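Local coordinates for nucleotide-binding protein, universal stress protein UspA family (Lactobacillus plantarum, PDB 3S3T), which binds ATP and, as a member of the universal stress protein UspA family, probably takes part in the cell's response to stress, at residues A[24-29]-A[75-80]; A[101-106]-A[137-142]. One frame throughout, in Å; residues are numbered along the deposited sequence.

Contact 1 (A[24-29]-A[75-80]); sequences EAVNIA and QQFVAT
Val26, midway along the 24-29 piece of helix 16-32, faces the 75-80 piece, which begins in helix 53-78, and the two backbones come nearest between Val26 CA and Val78 CA, 6.9 Å apart. Both helices belong to the three-layer alpha/beta fold of the universal stress proteins, built round a five-stranded parallel sheet. No hydrogen bond joins the segments; the whole contact is one valine gripped by two apolar side chains. The two methyls of Val26 divide the work. CG2, which sits anti to the carbonyl carbon, meets Val78 CG2 at 3.7 Å, the shortest approach here, while CG1 lies 4.0 Å from Phe77 CE1. That ring carbon is nearly equidistant from both methyls, so the phenylalanine reaches the valine with one corner of its ring, obliquely. It can do so because Phe77 CG stands anti to its backbone N (chi1 167°), swinging the ring out toward helix 16-32. Val26 and Val78 are buried, whereas Phe77 lies at the solvent-facing border. Leu36 of strand 35-43 and Ala83 of the loop after helix 53-78 also pack on Val26, so Val26 also meets the sheet and the loop that follows helix 53-78. With an alanine here both methyls go, and the Val78 methyl would probably lose its partner on helix 16-32 and the Phe77 ring corner most of its own, leaving a gap between the helices. Next to the contact, Asn27 ND2 bonds Glu24 OE2 one turn back and also Ala3 O of a second subunit. In the turn that follows Val78, Phe77 O accepts from Thr80 N and, in its carbonyl plane, from Thr80 OG1 at 2.7 Å.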
loop_
_atom_site.group_PDB
_atom_site.type_symbol
_atom_site.label_atom_id
_atom_site.label_comp_id
_atom_site.label_asym_id
_atom_site.label_seq_id
_atom_site.Cartn_x
_atom_site.Cartn_y
_atom_site.Cartn_z
ATOM N N GLU A 24 25.308 -2.791 -0.982
ATOM C CA GLU A 24 25.206 -1.384 -0.577
ATOM C C GLU A 24 25.257 -1.208 0.923
ATOM O O GLU A 24 25.851 -0.223 1.404
ATOM C CB GLU A 24 23.967 -0.726 -1.155
ATOM C CG GLU A 24 23.832 0.760 -0.861
ATOM C CD GLU A 24 25.029 1.573 -1.295
ATOM O OE1 GLU A 24 25.225 2.652 -0.717
ATOM O OE2 GLU A 24 25.785 1.115 -2.188
ATOM N N ALA A 25 24.685 -2.151 1.679
ATOM C CA ALA A 25 24.765 -2.105 3.143
ATOM C C ALA A 25 26.220 -2.145 3.604
ATOM O O ALA A 25 26.603 -1.420 4.521
ATOM C CB ALA A 25 23.938 -3.256 3.803
ATOM N N VAL A 26 27.050 -2.939 2.953
ATOM C CA VAL A 26 28.465 -2.983 3.353
ATOM C C VAL A 26 29.168 -1.657 3.065
ATOM O O VAL A 26 30.034 -1.227 3.807
ATOM C CB VAL A 26 29.223 -4.101 2.642
ATOM C CG1 VAL A 26 30.725 -4.071 3.047
ATOM C CG2 VAL A 26 28.600 -5.436 2.991
ATOM N N ASN A 27 28.798 -1.038 1.958
ATOM C CA ASN A 27 29.274 0.285 1.588
ATOM C C ASN A 27 28.886 1.358 2.647
ATOM O O ASN A 27 29.697 2.189 3.068
ATOM C CB ASN A 27 28.648 0.582 0.237
ATOM C CG ASN A 27 29.259 1.748 -0.459
ATOM O OD1 ASN A 27 30.078 2.496 0.103
ATOM N ND2 ASN A 27 28.883 1.916 -1.730
ATOM N N ILE A 28 27.641 1.321 3.086
ATOM C CA ILE A 28 27.158 2.258 4.093
ATOM C C ILE A 28 27.874 1.978 5.413
ATOM O O ILE A 28 28.314 2.909 6.091
ATOM C CB ILE A 28 25.627 2.118 4.295
ATOM C CG1 ILE A 28 24.867 2.464 3.006
ATOM C CG2 ILE A 28 25.124 3.069 5.401
ATOM C CD1 ILE A 28 23.364 2.117 3.056
ATOM N N ALA A 29 27.998 0.691 5.739
ATOM C CA ALA A 29 28.641 0.246 6.956
ATOM C C ALA A 29 30.097 0.767 7.028
ATOM O O ALA A 29 30.500 1.361 8.032
ATOM C CB ALA A 29 28.583 -1.273 7.054
ATOM N N GLN A 75 30.589 -13.028 4.676
ATOM C CA GLN A 75 31.630 -12.767 5.690
ATOM C C GLN A 75 32.981 -12.635 5.032
ATOM O O GLN A 75 33.802 -11.828 5.464
ATOM C CB GLN A 75 31.744 -13.907 6.697
ATOM C CG GLN A 75 30.619 -14.002 7.678
ATOM C CD GLN A 75 30.829 -13.143 8.906
ATOM O OE1 GLN A 75 31.792 -12.364 8.995
ATOM N NE2 GLN A 75 29.917 -13.277 9.871
ATOM N N GLN A 76 33.212 -13.453 4.005
ATOM C CA GLN A 76 34.466 -13.397 3.254
ATOM C C GLN A 76 34.580 -12.060 2.512
ATOM O O GLN A 76 35.642 -11.431 2.536
ATOM C CB GLN A 76 34.616 -14.616 2.314
ATOM C CG GLN A 76 34.737 -15.926 3.095
ATOM C CD GLN A 76 34.875 -17.174 2.231
ATOM O OE1 GLN A 76 34.854 -17.111 0.999
ATOM N NE2 GLN A 76 35.013 -18.324 2.888
ATOM N N PHE A 77 33.490 -11.608 1.898
ATOM C CA PHE A 77 33.510 -10.356 1.135
ATOM C C PHE A 77 33.743 -9.147 2.035
ATOM O O PHE A 77 34.559 -8.278 1.713
ATOM C CB PHE A 77 32.209 -10.183 0.338
ATOM C CG PHE A 77 32.024 -8.795 -0.218
ATOM C CD1 PHE A 77 31.234 -7.878 0.435
ATOM C CD2 PHE A 77 32.676 -8.407 -1.388
ATOM C CE1 PHE A 77 31.068 -6.591 -0.077
ATOM C CE2 PHE A 77 32.544 -7.119 -1.903
ATOM C CZ PHE A 77 31.744 -6.205 -1.254
ATOM N N VAL A 78 33.026 -9.083 3.160
ATOM C CA VAL A 78 33.214 -7.971 4.120
ATOM C C VAL A 78 34.668 -7.883 4.634
ATOM O O VAL A 78 35.152 -6.783 4.893
ATOM C CB VAL A 78 32.201 -8.029 5.281
ATOM C CG1 VAL A 78 32.530 -6.994 6.367
ATOM C CG2 VAL A 78 30.789 -7.802 4.711
ATOM N N ALA A 79 35.378 -9.010 4.753
ATOM C CA ALA A 79 36.776 -8.941 5.242
ATOM C C ALA A 79 37.733 -8.325 4.229
ATOM O O ALA A 79 38.866 -7.960 4.588
ATOM C CB ALA A 79 37.262 -10.283 5.699
ATOM N N THR A 80 37.300 -8.201 2.972
ATOM C CA THR A 80 38.073 -7.467 1.955
ATOM C C THR A 80 37.820 -5.951 1.978
ATOM O O THR A 80 38.428 -5.221 1.191
ATOM C CB THR A 80 37.807 -7.961 0.496
ATOM O OG1 THR A 80 36.541 -7.477 0.042
ATOM C CG2 THR A 80 37.872 -9.494 0.381
#

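Contact 2 (A[101-106]-A[137-142]); sequences DYAKQH and HAPCNV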
loop_
_atom_site.group_PDB
_atom_site.type_symbol
_atom_site.label_atom_id
_atom_site.label_comp_id
_atom_site.label_asym_id
_atom_site.label_seq_id
_atom_site.Cartn_x
_atom_site.Cartn_y
_atom_site.Cartn_z
ATOM N N ASP A 101 10.305 -7.343 14.045
ATOM C CA ASP A 101 10.516 -7.734 15.425
ATOM C C ASP A 101 12.003 -7.614 15.744
ATOM O O ASP A 101 12.380 -7.246 16.857
ATOM C CB ASP A 101 10.026 -9.165 15.681
ATOM C CG ASP A 101 8.509 -9.257 15.740
ATOM O OD1 ASP A 101 7.814 -8.209 15.806
ATOM O OD2 ASP A 101 8.004 -10.380 15.718
ATOM N N TYR A 102 12.841 -7.954 14.774
ATOM C CA TYR A 102 14.258 -7.929 14.974
ATOM C C TYR A 102 14.704 -6.489 15.260
ATOM O O TYR A 102 15.486 -6.254 16.178
ATOM C CB TYR A 102 15.006 -8.497 13.757
ATOM C CG TYR A 102 16.459 -8.802 14.064
ATOM C CD1 TYR A 102 16.856 -10.074 14.438
ATOM C CD2 TYR A 102 17.433 -7.806 13.993
ATOM C CE1 TYR A 102 18.175 -10.361 14.730
ATOM C CE2 TYR A 102 18.758 -8.087 14.288
ATOM C CZ TYR A 102 19.119 -9.369 14.669
ATOM O OH TYR A 102 20.435 -9.636 14.968
ATOM N N ALA A 103 14.200 -5.537 14.474
ATOM C CA ALA A 103 14.553 -4.120 14.675
ATOM C C ALA A 103 14.038 -3.606 16.019
ATOM O O ALA A 103 14.690 -2.774 16.639
ATOM C CB ALA A 103 14.002 -3.261 13.566
ATOM N N LYS A 104 12.883 -4.087 16.472
ATOM C CA LYS A 104 12.355 -3.687 17.800
ATOM C C LYS A 104 13.030 -4.432 18.970
ATOM O O LYS A 104 13.167 -3.915 20.093
ATOM C CB LYS A 104 10.837 -3.833 17.826
ATOM C CG LYS A 104 10.221 -2.879 16.800
ATOM C CD LYS A 104 8.691 -2.932 16.623
ATOM C CE LYS A 104 8.287 -1.786 15.658
ATOM N NZ LYS A 104 6.832 -1.734 15.220
ATOM N N GLN A 105 13.472 -5.645 18.694
ATOM C CA GLN A 105 14.200 -6.436 19.671
ATOM C C GLN A 105 15.595 -5.836 19.902
ATOM O O GLN A 105 16.139 -5.946 20.975
ATOM C CB GLN A 105 14.297 -7.913 19.200
ATOM C CG GLN A 105 12.959 -8.689 19.304
ATOM C CD GLN A 105 12.922 -10.001 18.495
ATOM O OE1 GLN A 105 11.844 -10.512 18.182
ATOM N NE2 GLN A 105 14.097 -10.543 18.152
ATOM N N HIS A 106 16.159 -5.206 18.869
ATOM C CA HIS A 106 17.457 -4.570 18.953
ATOM C C HIS A 106 17.332 -3.081 18.608
ATOM O O HIS A 106 17.677 -2.674 17.500
ATOM C CB HIS A 106 18.399 -5.200 17.966
ATOM C CG HIS A 106 18.617 -6.651 18.185
ATOM N ND1 HIS A 106 19.679 -7.127 18.917
ATOM C CD2 HIS A 106 17.918 -7.735 17.776
ATOM C CE1 HIS A 106 19.645 -8.451 18.924
ATOM N NE2 HIS A 106 18.587 -8.845 18.246
ATOM N N HIS A 137 6.513 -0.330 8.958
ATOM C CA HIS A 137 6.489 -0.734 10.338
ATOM C C HIS A 137 7.816 -0.591 11.084
ATOM O O HIS A 137 7.872 -0.821 12.322
ATOM C CB HIS A 137 6.020 -2.158 10.432
ATOM C CG HIS A 137 4.554 -2.333 10.183
ATOM N ND1 HIS A 137 4.036 -2.590 8.931
ATOM C CD2 HIS A 137 3.498 -2.344 11.033
ATOM C CE1 HIS A 137 2.716 -2.690 9.017
ATOM N NE2 HIS A 137 2.367 -2.569 10.279
ATOM N N ALA A 138 8.887 -0.208 10.400
ATOM C CA ALA A 138 10.171 -0.140 11.102
ATOM C C ALA A 138 10.232 1.076 12.016
ATOM O O ALA A 138 9.712 2.128 11.683
ATOM C CB ALA A 138 11.371 -0.097 10.135
ATOM N N PRO A 139 10.919 0.942 13.146
ATOM C CA PRO A 139 11.115 2.057 14.076
ATOM C C PRO A 139 12.277 3.004 13.669
ATOM O O PRO A 139 12.535 3.974 14.366
ATOM C CB PRO A 139 11.440 1.344 15.394
ATOM C CG PRO A 139 12.193 0.137 14.955
ATOM C CD PRO A 139 11.505 -0.305 13.661
ATOM N N CYS A 140 12.906 2.804 12.520
ATOM C CA CYS A 140 14.079 3.570 12.162
ATOM C C CYS A 140 14.022 3.865 10.684
ATOM O O CYS A 140 13.085 3.445 9.964
ATOM C CB CYS A 140 15.332 2.759 12.452
ATOM S SG CYS A 140 15.361 1.122 11.638
ATOM N N ASN A 141 15.066 4.525 10.217
ATOM C CA ASN A 141 15.191 4.836 8.787
ATOM C C ASN A 141 15.257 3.533 7.966
ATOM O O ASN A 141 15.782 2.515 8.447
ATOM C CB ASN A 141 16.490 5.607 8.529
ATOM C CG ASN A 141 16.490 7.022 9.070
ATOM O OD1 ASN A 141 15.486 7.529 9.571
ATOM N ND2 ASN A 141 17.637 7.690 8.922
ATOM N N VAL A 142 14.694 3.549 6.764
ATOM C CA VAL A 142 14.712 2.419 5.862
ATOM C C VAL A 142 15.069 2.897 4.433
ATOM O O VAL A 142 14.496 3.858 3.942
ATOM C CB VAL A 142 13.383 1.700 5.829
ATOM C CG1 VAL A 142 13.451 0.540 4.822
ATOM C CG2 VAL A 142 12.906 1.239 7.317
#
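Lys104 lies across the ring of Pro139 at a slant, and Ala103, its neighbour on helix 95-105, meets the same ring with its methyl. The proline sits in the short connection from helix 129-137 to strand 141-145, the last helix-to-strand turn of this parallel alpha/beta fold. Both residues meet its CD and CG: Pro139 CD lies 3.9 Å from Ala103 CB, and Pro139 CG lies 4.0 Å from Lys104 CG. Between them, alanine and lysine hold the ring along one flank of the helix, the alanine on the buried side and the lysine toward solvent. From CG onward the lysine is fully extended, with CG anti to the carbonyl carbon (chi1 -63°), and this straight arm runs past the proline toward the end of helix 129-137. Lys104 CE passes 4.1 Å from Pro139 CD on the way. The amine's stronger partner is Glu100, one turn earlier on its own helix, with which it forms a salt bridge; a carbonyl at the end of the neighbouring helix gives it a second, weaker hold. Beneath the alanine, Ile112 of strand 111-115 packs on Ala103, Ala138 and Cys140, so the turn is seated against the sheet. The ring of His137 stacks on Tyr133, and Arg124 of a third subunit packs on His137. The weak bond across the segments runs from Lys104 NZ to His137 O, 3.2 Å.

How the contacts relate
Contact 1 is the more buried and entirely apolar: two helices, 16-32 and 53-78, meet through methyls and a ring corner. Contact 2 is partly exposed and mixed, setting helix 95-105 against the turn that leads into strand 141-145, the outermost on its side of this chain's sheet, with a lysine amine added to its apolar packing. They share no helix or strand, and their centres lie 21 Å apart, but both rest on the same parallel sheet, contact 1 through Leu36 of strand 35-43 and contact 2 through Ile112 of strand 111-115. Each also borders a second subunit; beside contact 2, strand 141-145 pairs antiparallel with a strand of that chain, extending the sheet across the interface.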